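Long-range contact in sarcosine oxidase (Pyrococcus horikoshii, PDB 1Y56), which probably oxidises L-proline with a bound FAD, as the beta subunit of an FAD- and FMN-containing L-proline dehydrogenase complex: residues M241-T253 against E283-L295. Numbering follows the deposited sequence.
Sequences MVISFKYGHAYLT and EVSYYFTKIIPAL
With CG turned opposite the carbonyl carbon in both residues (chi1 -70° and -87°), Tyr-247 and Lys-290 bring ring and chain together across the contact. Lys-290 CB sits over the middle of the Tyr-247 ring, 3.9 Å from its centroid, in a CH-pi contact; the bent lysine chain then runs on over the same ring to CD, 3.7 Å from Tyr-247 OH. That hydroxyl hydrogen-bonds Glu-133. One helical turn earlier, the ring of Tyr-287 carries the turn of the hairpin 241-253 on one face, Gly-248 CA lying 3.9 Å from its centroid. Deeper in, Leu-252 CB packs over one face of Phe-288, 3.6 Å from CZ, while Val-284 covers the opposite face and Ala-250 CB meets the ring edge. Val-242 and Ile-291 meet tip to tip, and Leu-252 CD1 lies alongside Ile-291 CG1 at 3.8 Å. Cutting Tyr-247 back to an alanine is likely to strip the Lys-290 methylenes of their aromatic cover and leave Glu-133 without its hydroxyl partner. The helical segment 283-291 crosses strand 250-253 at -68°, packing on part of one face of the mixed sheet, where Phe-288 also touches Val-228 and Ile-291 touches Leu-90, whereas Tyr-251 points away from the helix and touches FAD. Aromatic faces and aliphatic groups hold the two segments together, so the contact depends on fit of shape rather than on paired charges.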
loop_
_atom_site.group_PDB
_atom_site.type_symbol
_atom_site.label_atom_id
_atom_site.label_comp_id
_atom_site.label_asym_id
_atom_site.label_seq_id
_atom_site.Cartn_x
_atom_site.Cartn_y
_atom_site.Cartn_z
ATOM N N MET B 241 2.174 42.203 40.761
ATOM C CA MET B 241 1.197 41.167 40.491
ATOM C C MET B 241 -0.136 41.665 41.064
ATOM O O MET B 241 -0.234 41.937 42.253
ATOM C CB MET B 241 1.635 39.895 41.192
ATOM C CG MET B 241 0.880 38.656 40.797
ATOM S SD MET B 241 1.458 37.952 39.245
ATOM C CE MET B 241 0.012 38.246 38.269
ATOM N N VAL B 242 -1.149 41.842 40.227
ATOM C CA VAL B 242 -2.465 42.212 40.751
ATOM C C VAL B 242 -3.378 40.983 40.842
ATOM O O VAL B 242 -3.525 40.227 39.870
ATOM C CB VAL B 242 -3.110 43.476 40.055
ATOM C CG1 VAL B 242 -2.357 43.886 38.823
ATOM C CG2 VAL B 242 -4.570 43.276 39.760
ATOM N N ILE B 243 -3.950 40.780 42.030
ATOM C CA ILE B 243 -4.853 39.668 42.291
ATOM C C ILE B 243 -6.253 40.192 42.507
ATOM O O ILE B 243 -6.450 41.180 43.223
ATOM C CB ILE B 243 -4.430 38.861 43.549
ATOM C CG1 ILE B 243 -2.937 38.512 43.514
ATOM C CG2 ILE B 243 -5.312 37.606 43.732
ATOM C CD1 ILE B 243 -2.504 37.604 42.371
ATOM N N SER B 244 -7.222 39.530 41.882
ATOM C CA SER B 244 -8.630 39.784 42.164
ATOM C C SER B 244 -9.365 38.475 42.465
ATOM O O SER B 244 -9.712 37.725 41.546
ATOM C CB SER B 244 -9.287 40.525 41.006
ATOM O OG SER B 244 -10.643 40.782 41.292
ATOM N N PHE B 245 -9.574 38.188 43.750
ATOM C CA PHE B 245 -10.331 37.011 44.147
ATOM C C PHE B 245 -11.757 37.111 43.611
ATOM O O PHE B 245 -12.267 36.154 43.030
ATOM C CB PHE B 245 -10.360 36.834 45.664
ATOM C CG PHE B 245 -9.177 36.086 46.224
ATOM C CD1 PHE B 245 -8.667 36.411 47.475
ATOM C CD2 PHE B 245 -8.573 35.050 45.513
ATOM C CE1 PHE B 245 -7.570 35.713 48.011
ATOM C CE2 PHE B 245 -7.465 34.348 46.046
ATOM C CZ PHE B 245 -6.974 34.685 47.296
ATOM N N LYS B 246 -12.387 38.271 43.774
ATOM C CA LYS B 246 -13.765 38.425 43.341
ATOM C C LYS B 246 -13.933 38.106 41.859
ATOM O O LYS B 246 -14.862 37.406 41.487
ATOM C CB LYS B 246 -14.302 39.813 43.678
ATOM C CG LYS B 246 -15.551 40.211 42.908
ATOM C CD LYS B 246 -16.097 41.552 43.378
ATOM C CE LYS B 246 -17.069 42.174 42.372
ATOM N NZ LYS B 246 -18.418 41.544 42.446
ATOM N N TYR B 247 -13.041 38.599 41.007
ATOM C CA TYR B 247 -13.155 38.303 39.574
ATOM C C TYR B 247 -12.371 37.053 39.136
ATOM O O TYR B 247 -11.448 37.126 38.337
ATOM C CB TYR B 247 -12.814 39.527 38.719
ATOM C CG TYR B 247 -13.854 40.631 38.792
ATOM C CD1 TYR B 247 -13.524 41.903 39.282
ATOM C CD2 TYR B 247 -15.171 40.403 38.380
ATOM C CE1 TYR B 247 -14.489 42.916 39.358
ATOM C CE2 TYR B 247 -16.137 41.407 38.448
ATOM C CZ TYR B 247 -15.792 42.654 38.940
ATOM O OH TYR B 247 -16.750 43.630 39.004
ATOM N N GLY B 248 -12.630 35.928 39.800
ATOM C CA GLY B 248 -12.380 34.590 39.260
ATOM C C GLY B 248 -10.952 34.161 39.627
ATOM O O GLY B 248 -10.301 33.435 38.868
ATOM N N HIS B 249 -10.468 34.597 40.790
ATOM C CA HIS B 249 -9.071 34.379 41.180
ATOM C C HIS B 249 -8.100 34.781 40.061
ATOM O O HIS B 249 -7.097 34.115 39.811
ATOM C CB HIS B 249 -8.831 32.932 41.645
ATOM C CG HIS B 249 -9.747 32.490 42.749
ATOM N ND1 HIS B 249 -10.496 33.376 43.505
ATOM C CD2 HIS B 249 -10.024 31.256 43.235
ATOM C CE1 HIS B 249 -11.205 32.705 44.394
ATOM N NE2 HIS B 249 -10.931 31.418 44.256
ATOM N N ALA B 250 -8.424 35.879 39.386
ATOM C CA ALA B 250 -7.547 36.434 38.380
ATOM C C ALA B 250 -6.258 36.902 39.018
ATOM O O ALA B 250 -6.258 37.492 40.106
ATOM C CB ALA B 250 -8.212 37.583 37.682
ATOM N N TYR B 251 -5.160 36.603 38.338
ATOM C CA TYR B 251 -3.887 37.240 38.596
ATOM C C TYR B 251 -3.349 37.737 37.254
ATOM O O TYR B 251 -3.439 37.025 36.250
ATOM C CB TYR B 251 -2.926 36.257 39.256
ATOM C CG TYR B 251 -2.496 35.098 38.388
ATOM C CD1 TYR B 251 -3.245 33.930 38.328
ATOM C CD2 TYR B 251 -1.327 35.167 37.633
ATOM C CE1 TYR B 251 -2.848 32.865 37.544
ATOM C CE2 TYR B 251 -0.919 34.110 36.841
ATOM C CZ TYR B 251 -1.682 32.955 36.800
ATOM O OH TYR B 251 -1.275 31.896 36.005
ATOM N N LEU B 252 -2.838 38.963 37.224
ATOM C CA LEU B 252 -2.128 39.464 36.043
ATOM C C LEU B 252 -1.007 40.454 36.373
ATOM O O LEU B 252 -1.085 41.203 37.349
ATOM C CB LEU B 252 -3.094 40.025 34.987
ATOM C CG LEU B 252 -4.031 41.226 35.130
ATOM C CD1 LEU B 252 -4.908 41.112 36.322
ATOM C CD2 LEU B 252 -3.259 42.503 35.188
ATOM N N THR B 253 0.051 40.420 35.572
ATOM C CA THR B 253 1.186 41.333 35.721
ATOM C C THR B 253 1.861 41.499 34.350
ATOM O O THR B 253 1.477 40.838 33.390
ATOM C CB THR B 253 2.205 40.815 36.777
ATOM O OG1 THR B 253 3.204 41.813 37.021
ATOM C CG2 THR B 253 2.875 39.517 36.304
ATOM N N GLU B 283 -13.202 33.252 29.579
ATOM C CA GLU B 283 -13.257 33.656 30.976
ATOM C C GLU B 283 -12.146 34.637 31.352
ATOM O O GLU B 283 -12.417 35.681 31.921
ATOM C CB GLU B 283 -13.282 32.433 31.894
ATOM C CG GLU B 283 -14.665 31.995 32.314
ATOM C CD GLU B 283 -14.625 30.800 33.270
ATOM O OE1 GLU B 283 -14.465 29.654 32.797
ATOM O OE2 GLU B 283 -14.756 30.991 34.500
ATOM N N VAL B 284 -10.905 34.320 31.007
ATOM C CA VAL B 284 -9.797 35.232 31.283
ATOM C C VAL B 284 -10.039 36.622 30.668
ATOM O O VAL B 284 -9.767 37.646 31.303
ATOM C CB VAL B 284 -8.426 34.665 30.844
ATOM C CG1 VAL B 284 -8.237 34.760 29.338
ATOM C CG2 VAL B 284 -7.326 35.393 31.554
ATOM N N SER B 285 -10.566 36.657 29.449
ATOM C CA SER B 285 -10.873 37.918 28.809
ATOM C C SER B 285 -11.909 38.722 29.601
ATOM O O SER B 285 -11.802 39.936 29.734
ATOM C CB SER B 285 -11.366 37.666 27.394
ATOM O OG SER B 285 -10.405 36.926 26.660
ATOM N N TYR B 286 -12.914 38.036 30.128
ATOM C CA TYR B 286 -13.956 38.697 30.888
ATOM C C TYR B 286 -13.386 39.259 32.188
ATOM O O TYR B 286 -13.625 40.426 32.525
ATOM C CB TYR B 286 -15.125 37.746 31.163
ATOM C CG TYR B 286 -16.086 38.319 32.159
ATOM C CD1 TYR B 286 -15.990 37.982 33.499
ATOM C CD2 TYR B 286 -17.070 39.245 31.772
ATOM C CE1 TYR B 286 -16.843 38.529 34.438
ATOM C CE2 TYR B 286 -17.941 39.796 32.709
ATOM C CZ TYR B 286 -17.811 39.430 34.043
ATOM O OH TYR B 286 -18.635 39.949 35.005
ATOM N N TYR B 287 -12.620 38.440 32.906
ATOM C CA TYR B 287 -12.109 38.839 34.214
ATOM C C TYR B 287 -11.102 39.969 34.153
ATOM O O TYR B 287 -11.223 40.933 34.897
ATOM C CB TYR B 287 -11.551 37.645 34.968
ATOM C CG TYR B 287 -12.644 36.712 35.385
ATOM C CD1 TYR B 287 -13.768 37.196 36.045
ATOM C CD2 TYR B 287 -12.566 35.350 35.126
ATOM C CE1 TYR B 287 -14.786 36.358 36.439
ATOM C CE2 TYR B 287 -13.583 34.487 35.516
ATOM C CZ TYR B 287 -14.691 35.002 36.179
ATOM O OH TYR B 287 -15.719 34.181 36.584
ATOM N N PHE B 288 -10.123 39.847 33.255
ATOM C CA PHE B 288 -9.047 40.818 33.109
ATOM C C PHE B 288 -9.605 42.193 32.793
ATOM O O PHE B 288 -9.195 43.189 33.398
ATOM C CB PHE B 288 -8.090 40.374 32.005
ATOM C CG PHE B 288 -7.039 39.395 32.452
ATOM C CD1 PHE B 288 -7.189 38.651 33.610
ATOM C CD2 PHE B 288 -5.892 39.204 31.688
ATOM C CE1 PHE B 288 -6.196 37.739 34.016
ATOM C CE2 PHE B 288 -4.907 38.284 32.079
ATOM C CZ PHE B 288 -5.063 37.553 33.247
ATOM N N THR B 289 -10.568 42.237 31.875
ATOM C CA THR B 289 -11.093 43.496 31.360
ATOM C C THR B 289 -12.034 44.178 32.349
ATOM O O THR B 289 -12.335 45.373 32.213
ATOM C CB THR B 289 -11.784 43.311 30.001
ATOM O OG1 THR B 289 -12.864 42.377 30.131
ATOM C CG2 THR B 289 -10.789 42.802 28.962
ATOM N N LYS B 290 -12.507 43.409 33.330
ATOM C CA LYS B 290 -13.224 43.957 34.479
ATOM C C LYS B 290 -12.232 44.656 35.386
ATOM O O LYS B 290 -12.543 45.721 35.937
ATOM C CB LYS B 290 -13.898 42.852 35.290
ATOM C CG LYS B 290 -15.270 42.445 34.837
ATOM C CD LYS B 290 -16.342 43.396 35.362
ATOM C CE LYS B 290 -16.877 44.303 34.254
ATOM N NZ LYS B 290 -18.334 44.487 34.457
ATOM N N ILE B 291 -11.049 44.048 35.552
ATOM C CA ILE B 291 -10.065 44.547 36.524
ATOM C C ILE B 291 -9.228 45.708 35.951
ATOM O O ILE B 291 -9.081 46.734 36.614
ATOM C CB ILE B 291 -9.237 43.414 37.304
ATOM C CG1 ILE B 291 -7.763 43.466 36.991
ATOM C CG2 ILE B 291 -9.789 42.000 37.155
ATOM C CD1 ILE B 291 -7.062 44.365 37.928
ATOM N N ILE B 292 -8.688 45.560 34.743
ATOM C CA ILE B 292 -8.128 46.716 34.046
ATOM C C ILE B 292 -8.727 46.777 32.635
ATOM O O ILE B 292 -8.367 45.986 31.778
ATOM C CB ILE B 292 -6.526 46.845 34.102
ATOM C CG1 ILE B 292 -5.862 46.631 32.758
ATOM C CG2 ILE B 292 -5.839 45.955 35.135
ATOM C CD1 ILE B 292 -5.687 47.907 31.965
ATOM N N PRO B 293 -9.704 47.681 32.417
ATOM C CA PRO B 293 -10.429 47.941 31.165
ATOM C C PRO B 293 -9.613 48.204 29.895
ATOM O O PRO B 293 -10.099 47.898 28.802
ATOM C CB PRO B 293 -11.254 49.184 31.501
ATOM C CG PRO B 293 -11.535 49.026 32.921
ATOM C CD PRO B 293 -10.241 48.524 33.498
ATOM N N ALA B 294 -8.416 48.778 30.018
ATOM C CA ALA B 294 -7.572 49.039 28.847
ATOM C C ALA B 294 -7.219 47.755 28.087
ATOM O O ALA B 294 -7.125 47.757 26.855
ATOM C CB ALA B 294 -6.307 49.797 29.249
ATOM N N LEU B 295 -7.046 46.664 28.834
ATOM C CA LEU B 295 -6.831 45.327 28.263
ATOM C C LEU B 295 -7.785 44.964 27.117
ATOM O O LEU B 295 -7.429 44.170 26.253
ATOM C CB LEU B 295 -6.872 44.257 29.358
ATOM C CG LEU B 295 -5.593 43.794 30.088
ATOM C CD1 LEU B 295 -4.451 44.807 30.133
ATOM C CD2 LEU B 295 -5.914 43.307 31.503
#